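Local structure of oxysterol-binding protein homolog 3 (Saccharomyces cerevisiae, 4INQ) at residues Val28-Asp33 / Glu307-Glu312; Lys118-Leu123 / Arg324-Ala329; Thr167-Phe172 / Asn180-Leu185. The protein carries sterols and phospholipids, including phosphatidylinositol 4-phosphate, in a hydrophobic pocket of its OSBP-related domain and transfers them between membranes without vesicles. One frame throughout, in Å; residues are numbered along the deposited sequence.

Interaction 1: residues Val28-Asp33 / Glu307-Glu312; sequences VTRRND and EITEIE
Two surface loops meet where E307, in the loop after helix 300-304, holds the backbone of R31 in the N-terminal lead-in to helix 44-50. The E307 side chain reaches across fully extended, with CG trans to its own backbone N (chi1 176°), and OE1 accepts from R31 N at 2.9 Å. The N-H comes in on the syn side of the carboxylate, tilted 23° from its plane. R31 and E307 run past each other in opposite directions, and E307 CB lies over one face of the R31 guanidinium, 3.6 Å from NE; the polar end of R31 goes on to A303 O and E331. A water in the guanidinium plane of R30 links NH1 to E307 OE1, 2.8 Å from each. The 307-312 loop is shaped by an ST turn: T309 OG1 accepts from I311 N at 3.2 Å and donates to E312 OE1 at 2.6 Å. That oxygen also takes T309 N, at 2.9 Å, and is thus gripped twice by one residue. T309 CG2 packs 3.7 Å from T29 O. Farther along, V28 CG1 lies against I311 CG1 and the E310 side chain, whose carboxylate pairs with K26.

Interaction 2: residues Lys118-Leu123 / Arg324-Ala329; sequences KPFNPL and RPDIRA. With PIF ((2R)-3-{[(S)-hydroxy{[(1R,2R,3R,4R,5S,6R)-2,3,5,6-tetrahydroxy-4-(phosphonooxy)cyclohexyl]oxy}phosphoryl]oxy}propane-1,2-diyl dioctanoate), chain B.
I327 CG1 sits over the centre of one face of the buried F120 ring, a CH-pi contact 3.6 Å from the centroid and 14° off the normal, while D326 OD2 approaches the ring obliquely. On the R324 guanidinium, F120 CB lies over one face and L123 CG over the opposite one; N121 O, P122 CA, the D326 carboxylate and a water fill its edge. R324 grips D326 side-on in a salt bridge, NE to OD1 at 3.1 Å and NH2 to OD2 at 2.6 Å, each oxygen using its syn lone pair. A bend at chi3 (60°) turns the R324 chain back toward D326, two residues on. NH1 is left to face the other segment and donates to N121 O at 2.8 Å with an angle of 160°, from above the carbonyl plane; E126 is its second partner. The contact joins the start of helix 325-331, with R324 as N-cap residue, to strand 118-120 and the turn after it, at the headgroup end of the lipid pocket of the OSBP-related domain. Here the water at the R324 edge lies 3.0 Å from NH2 and 3.1 Å from PIF O6, and also reaches N121 O. K118 NZ donates to the non-bridging phosphodiester oxygen PIF O12 at 2.6 Å, and N121 ND2 makes a weak bond to PIF O13, 3.3 Å away; E346, S58, H146 and R350 bind the same ligand.

Interaction 3: residues Thr167-Phe172 / Asn180-Leu185; sequences TPSQKF and NNEGIL. With PIF ((2R)-3-{[(S)-hydroxy{[(1R,2R,3R,4R,5S,6R)-2,3,5,6-tetrahydroxy-4-(phosphonooxy)cyclohexyl]oxy}phosphoryl]oxy}propane-1,2-diyl dioctanoate), chain B.
S169 and N180 form an antiparallel hydrogen-bonded pair, S169 N giving to N180 O at 2.8 Å and N180 N to S169 O at 3.0 Å, both donors nearly in line with the carbonyls. N180 O is held twice, because S169 OG, placed between its own backbone N and carbonyl carbon (chi1 64°), also donates to it at 3.2 Å from above the carbonyl plane. T167 and E182 make the next such pair; T167 N to E182 O is 2.9 Å and lies in the carbonyl plane, whereas E182 N reaches T167 O from well above. Between them P168 and N181 are a non-hydrogen-bonded pair, a position where proline's missing N-H costs no bond across the hairpin. The hairpin, strands 160-172 and 177-189, belongs to the incomplete antiparallel beta-barrel enclosing the lipid pocket. On one face the extended E182 side chain lies across T167 and S169, its OE1 3.8 Å from T167 CG2. On the other, N181 ND2 meets P168 CB at 3.5 Å and PIF C17 at 3.3 Å, buried with no polar partner. Q170, bent at chi2, sets its amide against both acyl chains of the ligand, with NE2 3.5 Å from PIF C20 and OE1 beside C12. An alanine in place of Q170 is likely to leave a gap between the strand and the two chains, which could then shift. Both amides meet the ligand at carbons without hydrogen-bonding it, so they probably contribute packing rather than polar recognition, consistent with a pocket carrying various lipids.

Overall arrangement
From the N terminus, 28-33 pairs with 307-312, so interaction 1 closes a loop of 273 residues that holds most of the strands. Residues 118-123 open a second long loop, shut by 324-329 after 307-312 has passed; interactions 1 and 2 therefore cross. The hairpin of interaction 3 is nested inside both loops. Interaction 1 ties the N-terminal lead-in to the loop after helix 300-304, and interaction 2 ties strand 118-120 to helix 325-331. These two touch through I308 and R328, and R31 and R328 both pair with E331. Interaction 3, its centre about 20 Å from that of interaction 2, meets the same lipid at its tails.

Interaction 1: residues Val28-Asp33 / Glu307-Glu312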
loop_
_atom_site.group_PDB
_atom_site.type_symbol
_atom_site.label_atom_id
_atom_site.label_comp_id
_atom_site.label_asym_id
_atom_site.label_seq_id
_atom_site.Cartn_x
_atom_site.Cartn_y
_atom_site.Cartn_z
ATOM N N VAL A 28 8.693 -13.617 -15.785
ATOM C CA VAL A 28 8.897 -14.566 -14.699
ATOM C C VAL A 28 7.588 -15.243 -14.326
ATOM O O VAL A 28 6.509 -14.727 -14.612
ATOM C CB VAL A 28 9.450 -13.860 -13.442
ATOM C CG1 VAL A 28 10.543 -12.894 -13.837
ATOM C CG2 VAL A 28 8.339 -13.124 -12.719
ATOM N N THR A 29 7.694 -16.403 -13.688
ATOM C CA THR A 29 6.517 -17.135 -13.239
ATOM C C THR A 29 6.296 -16.774 -11.770
ATOM O O THR A 29 7.252 -16.554 -11.028
ATOM C CB THR A 29 6.713 -18.668 -13.380
ATOM O OG1 THR A 29 6.780 -19.010 -14.774
ATOM C CG2 THR A 29 5.557 -19.423 -12.752
ATOM N N ARG A 30 5.034 -16.700 -11.359
ATOM C CA ARG A 30 4.703 -16.351 -9.982
ATOM C C ARG A 30 3.754 -17.373 -9.390
ATOM O O ARG A 30 3.012 -18.039 -10.112
ATOM C CB ARG A 30 4.084 -14.956 -9.937
ATOM C CG ARG A 30 5.004 -13.878 -10.499
ATOM C CD ARG A 30 4.345 -12.515 -10.513
ATOM N NE ARG A 30 5.165 -11.560 -11.245
ATOM C CZ ARG A 30 6.287 -11.028 -10.777
ATOM N NH1 ARG A 30 6.722 -11.345 -9.563
ATOM N NH2 ARG A 30 6.992 -10.205 -11.541
ATOM N N ARG A 31 3.790 -17.502 -8.069
ATOM C CA ARG A 31 2.954 -18.463 -7.373
ATOM C C ARG A 31 1.463 -18.143 -7.462
ATOM O O ARG A 31 0.652 -19.049 -7.601
ATOM C CB ARG A 31 3.403 -18.576 -5.915
ATOM C CG ARG A 31 3.460 -17.263 -5.153
ATOM C CD ARG A 31 4.094 -17.462 -3.779
ATOM N NE ARG A 31 3.969 -16.262 -2.959
ATOM C CZ ARG A 31 4.503 -16.120 -1.750
ATOM N NH1 ARG A 31 5.212 -17.100 -1.214
ATOM N NH2 ARG A 31 4.315 -14.997 -1.073
ATOM N N ASN A 32 1.103 -16.864 -7.398
ATOM C CA ASN A 32 -0.302 -16.467 -7.492
ATOM C C ASN A 32 -1.105 -17.185 -6.420
ATOM O O ASN A 32 -2.311 -17.382 -6.563
ATOM C CB ASN A 32 -0.882 -16.829 -8.870
ATOM C CG ASN A 32 -0.160 -16.135 -10.019
ATOM O OD1 ASN A 32 0.278 -16.782 -10.966
ATOM N ND2 ASN A 32 -0.049 -14.816 -9.945
ATOM N N ASP A 33 -0.432 -17.568 -5.342
ATOM C CA ASP A 33 -1.087 -18.283 -4.256
ATOM C C ASP A 33 -0.147 -18.250 -3.054
ATOM O O ASP A 33 1.027 -17.899 -3.185
ATOM C CB ASP A 33 -1.357 -19.727 -4.706
ATOM C CG ASP A 33 -2.337 -20.464 -3.803
ATOM O OD1 ASP A 33 -3.239 -19.832 -3.221
ATOM O OD2 ASP A 33 -2.222 -21.696 -3.689
ATOM N N GLU A 307 7.121 -13.340 -2.757
ATOM C CA GLU A 307 7.806 -14.406 -3.455
ATOM C C GLU A 307 9.140 -13.932 -4.012
ATOM O O GLU A 307 9.268 -12.798 -4.477
ATOM C CB GLU A 307 6.943 -14.933 -4.600
ATOM C CG GLU A 307 7.635 -15.996 -5.445
ATOM C CD GLU A 307 6.717 -16.604 -6.491
ATOM O OE1 GLU A 307 5.978 -15.846 -7.161
ATOM O OE2 GLU A 307 6.744 -17.847 -6.640
ATOM N N ILE A 308 10.139 -14.805 -3.947
ATOM C CA ILE A 308 11.448 -14.491 -4.485
ATOM C C ILE A 308 11.519 -15.231 -5.810
ATOM O O ILE A 308 11.586 -16.457 -5.832
ATOM C CB ILE A 308 12.579 -14.991 -3.562
ATOM C CG1 ILE A 308 12.461 -14.310 -2.195
ATOM C CG2 ILE A 308 13.937 -14.700 -4.200
ATOM C CD1 ILE A 308 13.382 -14.876 -1.143
ATOM N N THR A 309 11.474 -14.480 -6.908
ATOM C CA THR A 309 11.527 -15.062 -8.241
ATOM C C THR A 309 12.889 -14.799 -8.867
ATOM O O THR A 309 13.788 -14.263 -8.220
ATOM C CB THR A 309 10.476 -14.440 -9.164
ATOM O OG1 THR A 309 10.805 -13.060 -9.378
ATOM C CG2 THR A 309 9.088 -14.543 -8.550
ATOM N N GLU A 310 13.027 -15.165 -10.137
ATOM C CA GLU A 310 14.274 -14.970 -10.868
ATOM C C GLU A 310 14.693 -13.499 -10.854
ATOM O O GLU A 310 15.871 -13.179 -10.959
ATOM C CB GLU A 310 14.113 -15.422 -12.321
ATOM C CG GLU A 310 13.052 -14.634 -13.076
ATOM C CD GLU A 310 13.090 -14.857 -14.580
ATOM O OE1 GLU A 310 14.146 -14.571 -15.189
ATOM O OE2 GLU A 310 12.070 -15.309 -15.150
ATOM N N ILE A 311 13.715 -12.609 -10.739
ATOM C CA ILE A 311 13.980 -11.177 -10.715
ATOM C C ILE A 311 14.756 -10.771 -9.466
ATOM O O ILE A 311 15.724 -10.009 -9.537
ATOM C CB ILE A 311 12.656 -10.373 -10.726
ATOM C CG1 ILE A 311 11.902 -10.598 -12.040
ATOM C CG2 ILE A 311 12.945 -8.886 -10.513
ATOM C CD1 ILE A 311 12.562 -9.970 -13.234
ATOM N N GLU A 312 14.316 -11.287 -8.322
ATOM C CA GLU A 312 14.920 -10.956 -7.036
ATOM C C GLU A 312 16.085 -11.852 -6.615
ATOM O O GLU A 312 17.033 -11.391 -5.981
ATOM C CB GLU A 312 13.854 -10.995 -5.931
ATOM C CG GLU A 312 12.691 -9.999 -6.075
ATOM C CD GLU A 312 11.672 -10.386 -7.137
ATOM O OE1 GLU A 312 11.495 -11.590 -7.406
ATOM O OE2 GLU A 312 11.023 -9.483 -7.694
HETATM O O HOH W 1 5.901 -13.073 -7.503
HETATM O O HOH W 2 8.731 -9.003 -8.727
#

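Interaction 2: residues Lys118-Leu123 / Arg324-Ala329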
loop_
_atom_site.group_PDB
_atom_site.type_symbol
_atom_site.label_atom_id
_atom_site.label_comp_id
_atom_site.label_asym_id
_atom_site.label_seq_id
_atom_site.Cartn_x
_atom_site.Cartn_y
_atom_site.Cartn_z
ATOM N N LYS A 118 -3.523 -7.297 10.002
ATOM C CA LYS A 118 -2.706 -6.187 9.513
ATOM C C LYS A 118 -1.334 -6.659 9.028
ATOM O O LYS A 118 -0.902 -7.771 9.344
ATOM C CB LYS A 118 -2.510 -5.154 10.624
ATOM C CG LYS A 118 -1.577 -5.623 11.722
ATOM C CD LYS A 118 -1.407 -4.563 12.791
ATOM C CE LYS A 118 -0.292 -4.942 13.750
ATOM N NZ LYS A 118 1.007 -5.028 13.021
ATOM N N PRO A 119 -0.625 -5.813 8.259
ATOM C CA PRO A 119 0.695 -6.197 7.762
ATOM C C PRO A 119 1.694 -6.170 8.908
ATOM O O PRO A 119 1.409 -5.604 9.964
ATOM C CB PRO A 119 1.014 -5.110 6.734
ATOM C CG PRO A 119 -0.313 -4.507 6.400
ATOM C CD PRO A 119 -1.028 -4.511 7.707
ATOM N N PHE A 120 2.856 -6.789 8.718
ATOM C CA PHE A 120 3.872 -6.732 9.759
ATOM C C PHE A 120 4.396 -5.302 9.722
ATOM O O PHE A 120 4.411 -4.667 8.665
ATOM C CB PHE A 120 5.042 -7.676 9.470
ATOM C CG PHE A 120 4.780 -9.113 9.829
ATOM C CD1 PHE A 120 3.842 -9.862 9.128
ATOM C CD2 PHE A 120 5.493 -9.718 10.854
ATOM C CE1 PHE A 120 3.618 -11.206 9.444
ATOM C CE2 PHE A 120 5.276 -11.060 11.177
ATOM C CZ PHE A 120 4.337 -11.803 10.470
ATOM N N ASN A 121 4.805 -4.789 10.871
ATOM C CA ASN A 121 5.356 -3.451 10.919
ATOM C C ASN A 121 6.803 -3.591 10.472
ATOM O O ASN A 121 7.542 -4.409 11.013
ATOM C CB ASN A 121 5.295 -2.898 12.343
ATOM C CG ASN A 121 4.564 -1.565 12.418
ATOM O OD1 ASN A 121 4.942 -0.594 11.751
ATOM N ND2 ASN A 121 3.511 -1.512 13.233
ATOM N N PRO A 122 7.216 -2.827 9.451
ATOM C CA PRO A 122 8.597 -2.909 8.969
ATOM C C PRO A 122 9.558 -2.329 9.988
ATOM O O PRO A 122 9.183 -1.455 10.770
ATOM C CB PRO A 122 8.578 -2.061 7.694
ATOM C CG PRO A 122 7.156 -2.161 7.233
ATOM C CD PRO A 122 6.387 -2.035 8.525
ATOM N N LEU A 123 10.795 -2.811 9.972
ATOM C CA LEU A 123 11.819 -2.306 10.868
ATOM C C LEU A 123 12.379 -1.050 10.218
ATOM O O LEU A 123 12.203 -0.838 9.022
ATOM C CB LEU A 123 12.936 -3.332 11.023
ATOM C CG LEU A 123 12.499 -4.708 11.513
ATOM C CD1 LEU A 123 13.731 -5.573 11.720
ATOM C CD2 LEU A 123 11.693 -4.565 12.824
ATOM N N ARG A 324 12.596 -11.269 5.645
ATOM C CA ARG A 324 12.229 -11.308 7.054
ATOM C C ARG A 324 11.844 -12.720 7.474
ATOM O O ARG A 324 10.978 -13.352 6.864
ATOM C CB ARG A 324 11.077 -10.350 7.336
ATOM C CG ARG A 324 11.551 -8.936 7.501
ATOM C CD ARG A 324 10.503 -8.026 8.032
ATOM N NE ARG A 324 10.002 -8.419 9.345
ATOM C CZ ARG A 324 9.387 -7.571 10.162
ATOM N NH1 ARG A 324 9.229 -6.307 9.788
ATOM N NH2 ARG A 324 8.908 -7.977 11.327
ATOM N N PRO A 325 12.486 -13.231 8.533
ATOM C CA PRO A 325 12.235 -14.576 9.061
ATOM C C PRO A 325 10.850 -14.806 9.657
ATOM O O PRO A 325 10.254 -15.868 9.436
ATOM C CB PRO A 325 13.351 -14.751 10.085
ATOM C CG PRO A 325 13.567 -13.340 10.571
ATOM C CD PRO A 325 13.545 -12.552 9.301
ATOM N N ASP A 326 10.339 -13.829 10.410
ATOM C CA ASP A 326 9.018 -13.950 11.035
ATOM C C ASP A 326 7.893 -13.977 10.016
ATOM O O ASP A 326 6.944 -14.775 10.137
ATOM C CB ASP A 326 8.788 -12.820 12.046
ATOM C CG ASP A 326 9.002 -11.429 11.454
ATOM O OD1 ASP A 326 9.642 -11.291 10.385
ATOM O OD2 ASP A 326 8.541 -10.458 12.092
ATOM N N ILE A 327 7.994 -13.118 9.006
ATOM C CA ILE A 327 6.981 -13.077 7.962
ATOM C C ILE A 327 7.030 -14.385 7.184
ATOM O O ILE A 327 5.992 -14.974 6.878
ATOM C CB ILE A 327 7.216 -11.913 6.953
ATOM C CG1 ILE A 327 7.114 -10.557 7.663
ATOM C CG2 ILE A 327 6.193 -12.013 5.826
ATOM C CD1 ILE A 327 7.175 -9.339 6.728
ATOM N N ARG A 328 8.241 -14.836 6.866
ATOM C CA ARG A 328 8.414 -16.072 6.105
ATOM C C ARG A 328 7.885 -17.294 6.866
ATOM O O ARG A 328 7.108 -18.076 6.318
ATOM C CB ARG A 328 9.891 -16.268 5.748
ATOM C CG ARG A 328 10.163 -17.424 4.786
ATOM C CD ARG A 328 9.456 -17.227 3.458
ATOM N NE ARG A 328 10.034 -16.143 2.655
ATOM C CZ ARG A 328 9.450 -15.638 1.574
ATOM N NH1 ARG A 328 8.280 -16.117 1.181
ATOM N NH2 ARG A 328 10.035 -14.666 0.881
ATOM N N ALA A 329 8.296 -17.452 8.125
ATOM C CA ALA A 329 7.846 -18.586 8.939
ATOM C C ALA A 329 6.330 -18.549 9.126
ATOM O O ALA A 329 5.662 -19.585 9.127
ATOM C CB ALA A 329 8.540 -18.562 10.300
HETATM C C1 PIF B . 5.635 -3.300 16.835
HETATM O O1 PIF B . 4.592 -3.507 15.882
HETATM P P1 PIF B . 3.116 -4.074 16.219
HETATM C C2 PIF B . 5.206 -2.256 17.926
HETATM O O2 PIF B . 4.903 -0.995 17.292
HETATM C C3 PIF B . 6.389 -2.080 18.941
HETATM O O3 PIF B . 6.044 -1.133 19.957
HETATM C C4 PIF B . 7.674 -1.605 18.213
HETATM O O4 PIF B . 8.758 -1.494 19.131
HETATM P P4 PIF B . 9.147 -0.197 19.980
HETATM C C5 PIF B . 8.064 -2.601 17.120
HETATM O O5 PIF B . 9.231 -2.142 16.460
HETATM C C6 PIF B . 6.919 -2.791 16.104
HETATM O O6 PIF B . 7.341 -3.710 15.112
HETATM C C7 PIF B . 1.061 -2.340 16.773
HETATM C C8 PIF B . 0.273 -1.177 16.075
HETATM C C9 PIF B . -0.130 -1.490 14.624
HETATM C C10 PIF B . -0.566 -0.085 12.749
HETATM C C11 PIF B . -1.577 -0.534 11.668
HETATM O O11 PIF B . 2.984 -4.744 17.526
HETATM C C12 PIF B . -1.127 -0.148 10.256
HETATM O O12 PIF B . 2.756 -5.068 15.004
HETATM C C13 PIF B . -2.200 -0.488 9.213
HETATM O O13 PIF B . 2.084 -2.851 15.923
HETATM C C14 PIF B . -1.824 0.057 7.825
HETATM O O14 PIF B . -0.889 -0.859 16.958
HETATM C C15 PIF B . -3.052 0.174 6.913
HETATM O O15 PIF B . -0.835 -0.357 14.079
HETATM C C16 PIF B . -2.943 1.348 5.923
HETATM O O16 PIF B . 0.468 0.516 12.422
HETATM C C17 PIF B . -4.170 2.280 5.984
HETATM O O17 PIF B . -0.740 1.419 16.950
HETATM C C18 PIF B . -1.441 0.413 17.039
HETATM C C19 PIF B . -2.940 0.598 17.228
HETATM C C20 PIF B . -3.632 0.846 15.888
HETATM C C21 PIF B . -4.607 -0.291 15.539
HETATM C C22 PIF B . -5.032 -0.262 14.206
HETATM C C23 PIF B . -5.073 -1.373 13.347
HETATM C C24 PIF B . -5.447 -1.347 11.990
HETATM C C25 PIF B . -5.535 -2.658 11.501
HETATM O O41 PIF B . 10.729 -0.027 19.924
HETATM O O42 PIF B . 8.613 -0.351 21.370
HETATM O O43 PIF B . 8.552 1.103 19.196
HETATM O O HOH W 3 7.422 -6.155 13.197
#

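Interaction 3: residues Thr167-Phe172 / Asn180-Leu185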
loop_
_atom_site.group_PDB
_atom_site.type_symbol
_atom_site.label_atom_id
_atom_site.label_comp_id
_atom_site.label_asym_id
_atom_site.label_seq_id
_atom_site.Cartn_x
_atom_site.Cartn_y
_atom_site.Cartn_z
ATOM N N THR A 167 2.523 8.113 6.112
ATOM C CA THR A 167 2.487 7.778 7.518
ATOM C C THR A 167 1.079 7.281 7.823
ATOM O O THR A 167 0.155 8.074 7.977
ATOM C CB THR A 167 2.788 9.008 8.388
ATOM O OG1 THR A 167 4.129 9.449 8.142
ATOM C CG2 THR A 167 2.622 8.671 9.860
ATOM N N PRO A 168 0.892 5.955 7.880
ATOM C CA PRO A 168 -0.428 5.396 8.173
ATOM C C PRO A 168 -0.833 5.767 9.597
ATOM O O PRO A 168 -0.058 5.583 10.532
ATOM C CB PRO A 168 -0.208 3.893 8.019
ATOM C CG PRO A 168 0.922 3.808 7.027
ATOM C CD PRO A 168 1.842 4.887 7.521
ATOM N N SER A 169 -2.042 6.293 9.756
ATOM C CA SER A 169 -2.532 6.678 11.077
ATOM C C SER A 169 -3.904 6.075 11.335
ATOM O O SER A 169 -4.738 5.998 10.434
ATOM C CB SER A 169 -2.613 8.200 11.191
ATOM O OG SER A 169 -3.554 8.729 10.278
ATOM N N GLN A 170 -4.133 5.651 12.574
ATOM C CA GLN A 170 -5.409 5.055 12.958
ATOM C C GLN A 170 -5.951 5.756 14.197
ATOM O O GLN A 170 -5.189 6.147 15.086
ATOM C CB GLN A 170 -5.236 3.560 13.258
ATOM C CG GLN A 170 -4.432 2.805 12.213
ATOM C CD GLN A 170 -2.936 3.040 12.336
ATOM O OE1 GLN A 170 -2.226 3.086 11.336
ATOM N NE2 GLN A 170 -2.450 3.171 13.566
ATOM N N LYS A 171 -7.265 5.918 14.259
ATOM C CA LYS A 171 -7.875 6.567 15.407
ATOM C C LYS A 171 -9.157 5.880 15.816
ATOM O O LYS A 171 -10.101 5.775 15.033
ATOM C CB LYS A 171 -8.146 8.049 15.115
ATOM C CG LYS A 171 -6.897 8.923 15.169
ATOM C CD LYS A 171 -6.255 8.874 16.555
ATOM C CE LYS A 171 -4.859 9.490 16.560
ATOM N NZ LYS A 171 -4.195 9.356 17.894
ATOM N N PHE A 172 -9.180 5.396 17.049
ATOM C CA PHE A 172 -10.359 4.736 17.574
ATOM C C PHE A 172 -11.427 5.813 17.727
ATOM O O PHE A 172 -11.303 6.721 18.554
ATOM C CB PHE A 172 -10.041 4.084 18.918
ATOM C CG PHE A 172 -11.112 3.156 19.413
ATOM C CD1 PHE A 172 -12.092 2.673 18.549
ATOM C CD2 PHE A 172 -11.126 2.740 20.741
ATOM C CE1 PHE A 172 -13.070 1.790 18.999
ATOM C CE2 PHE A 172 -12.099 1.855 21.202
ATOM C CZ PHE A 172 -13.074 1.379 20.329
ATOM N N ASN A 180 -6.224 6.348 7.886
ATOM C CA ASN A 180 -5.781 7.347 6.933
ATOM C C ASN A 180 -4.317 7.199 6.631
ATOM O O ASN A 180 -3.510 6.997 7.529
ATOM C CB ASN A 180 -5.995 8.766 7.466
ATOM C CG ASN A 180 -7.447 9.138 7.576
ATOM O OD1 ASN A 180 -8.110 8.789 8.546
ATOM N ND2 ASN A 180 -7.956 9.847 6.574
ATOM N N ASN A 181 -3.977 7.283 5.356
ATOM C CA ASN A 181 -2.586 7.243 4.959
ATOM C C ASN A 181 -2.251 8.719 4.809
ATOM O O ASN A 181 -2.713 9.381 3.877
ATOM C CB ASN A 181 -2.414 6.516 3.625
ATOM C CG ASN A 181 -2.101 5.034 3.799
ATOM O OD1 ASN A 181 -1.995 4.297 2.818
ATOM N ND2 ASN A 181 -1.945 4.597 5.046
ATOM N N GLU A 182 -1.474 9.246 5.743
ATOM C CA GLU A 182 -1.107 10.650 5.684
ATOM C C GLU A 182 0.005 10.849 4.676
ATOM O O GLU A 182 1.062 10.235 4.779
ATOM C CB GLU A 182 -0.664 11.127 7.061
ATOM C CG GLU A 182 -1.655 10.770 8.146
ATOM C CD GLU A 182 -1.271 11.340 9.492
ATOM O OE1 GLU A 182 -0.071 11.285 9.839
ATOM O OE2 GLU A 182 -2.171 11.832 10.205
ATOM N N GLY A 183 -0.235 11.702 3.692
ATOM C CA GLY A 183 0.781 11.946 2.688
ATOM C C GLY A 183 0.191 12.119 1.309
ATOM O O GLY A 183 -0.908 11.642 1.029
ATOM N N ILE A 184 0.934 12.797 0.443
ATOM C CA ILE A 184 0.492 13.059 -0.912
ATOM C C ILE A 184 1.167 12.125 -1.905
ATOM O O ILE A 184 2.380 11.939 -1.860
ATOM C CB ILE A 184 0.829 14.526 -1.346
ATOM C CG1 ILE A 184 -0.025 15.541 -0.577
ATOM C CG2 ILE A 184 0.594 14.695 -2.842
ATOM C CD1 ILE A 184 0.332 15.683 0.885
ATOM N N LEU A 185 0.384 11.520 -2.792
ATOM C CA LEU A 185 0.979 10.684 -3.818
ATOM C C LEU A 185 1.250 11.677 -4.932
ATOM O O LEU A 185 0.359 12.434 -5.323
ATOM C CB LEU A 185 0.019 9.593 -4.310
ATOM C CG LEU A 185 -0.177 8.405 -3.365
ATOM C CD1 LEU A 185 -1.310 8.716 -2.394
ATOM C CD2 LEU A 185 -0.503 7.153 -4.163
HETATM C C1 PIF B . 5.635 -3.300 16.835
HETATM O O1 PIF B . 4.592 -3.507 15.882
HETATM P P1 PIF B . 3.116 -4.074 16.219
HETATM C C2 PIF B . 5.206 -2.256 17.926
HETATM O O2 PIF B . 4.903 -0.995 17.292
HETATM C C3 PIF B . 6.389 -2.080 18.941
HETATM O O3 PIF B . 6.044 -1.133 19.957
HETATM C C4 PIF B . 7.674 -1.605 18.213
HETATM O O4 PIF B . 8.758 -1.494 19.131
HETATM P P4 PIF B . 9.147 -0.197 19.980
HETATM C C5 PIF B . 8.064 -2.601 17.120
HETATM O O5 PIF B . 9.231 -2.142 16.460
HETATM C C6 PIF B . 6.919 -2.791 16.104
HETATM O O6 PIF B . 7.341 -3.710 15.112
HETATM C C7 PIF B . 1.061 -2.340 16.773
HETATM C C8 PIF B . 0.273 -1.177 16.075
HETATM C C9 PIF B . -0.130 -1.490 14.624
HETATM C C10 PIF B . -0.566 -0.085 12.749
HETATM C C11 PIF B . -1.577 -0.534 11.668
HETATM O O11 PIF B . 2.984 -4.744 17.526
HETATM C C12 PIF B . -1.127 -0.148 10.256
HETATM O O12 PIF B . 2.756 -5.068 15.004
HETATM C C13 PIF B . -2.200 -0.488 9.213
HETATM O O13 PIF B . 2.084 -2.851 15.923
HETATM C C14 PIF B . -1.824 0.057 7.825
HETATM O O14 PIF B . -0.889 -0.859 16.958
HETATM C C15 PIF B . -3.052 0.174 6.913
HETATM O O15 PIF B . -0.835 -0.357 14.079
HETATM C C16 PIF B . -2.943 1.348 5.923
HETATM O O16 PIF B . 0.468 0.516 12.422
HETATM C C17 PIF B . -4.170 2.280 5.984
HETATM O O17 PIF B . -0.740 1.419 16.950
HETATM C C18 PIF B . -1.441 0.413 17.039
HETATM C C19 PIF B . -2.940 0.598 17.228
HETATM C C20 PIF B . -3.632 0.846 15.888
HETATM C C21 PIF B . -4.607 -0.291 15.539
HETATM C C22 PIF B . -5.032 -0.262 14.206
HETATM C C23 PIF B . -5.073 -1.373 13.347
HETATM C C24 PIF B . -5.447 -1.347 11.990
HETATM C C25 PIF B . -5.535 -2.658 11.501
HETATM O O41 PIF B . 10.729 -0.027 19.924
HETATM O O42 PIF B . 8.613 -0.351 21.370
HETATM O O43 PIF B . 8.552 1.103 19.196
#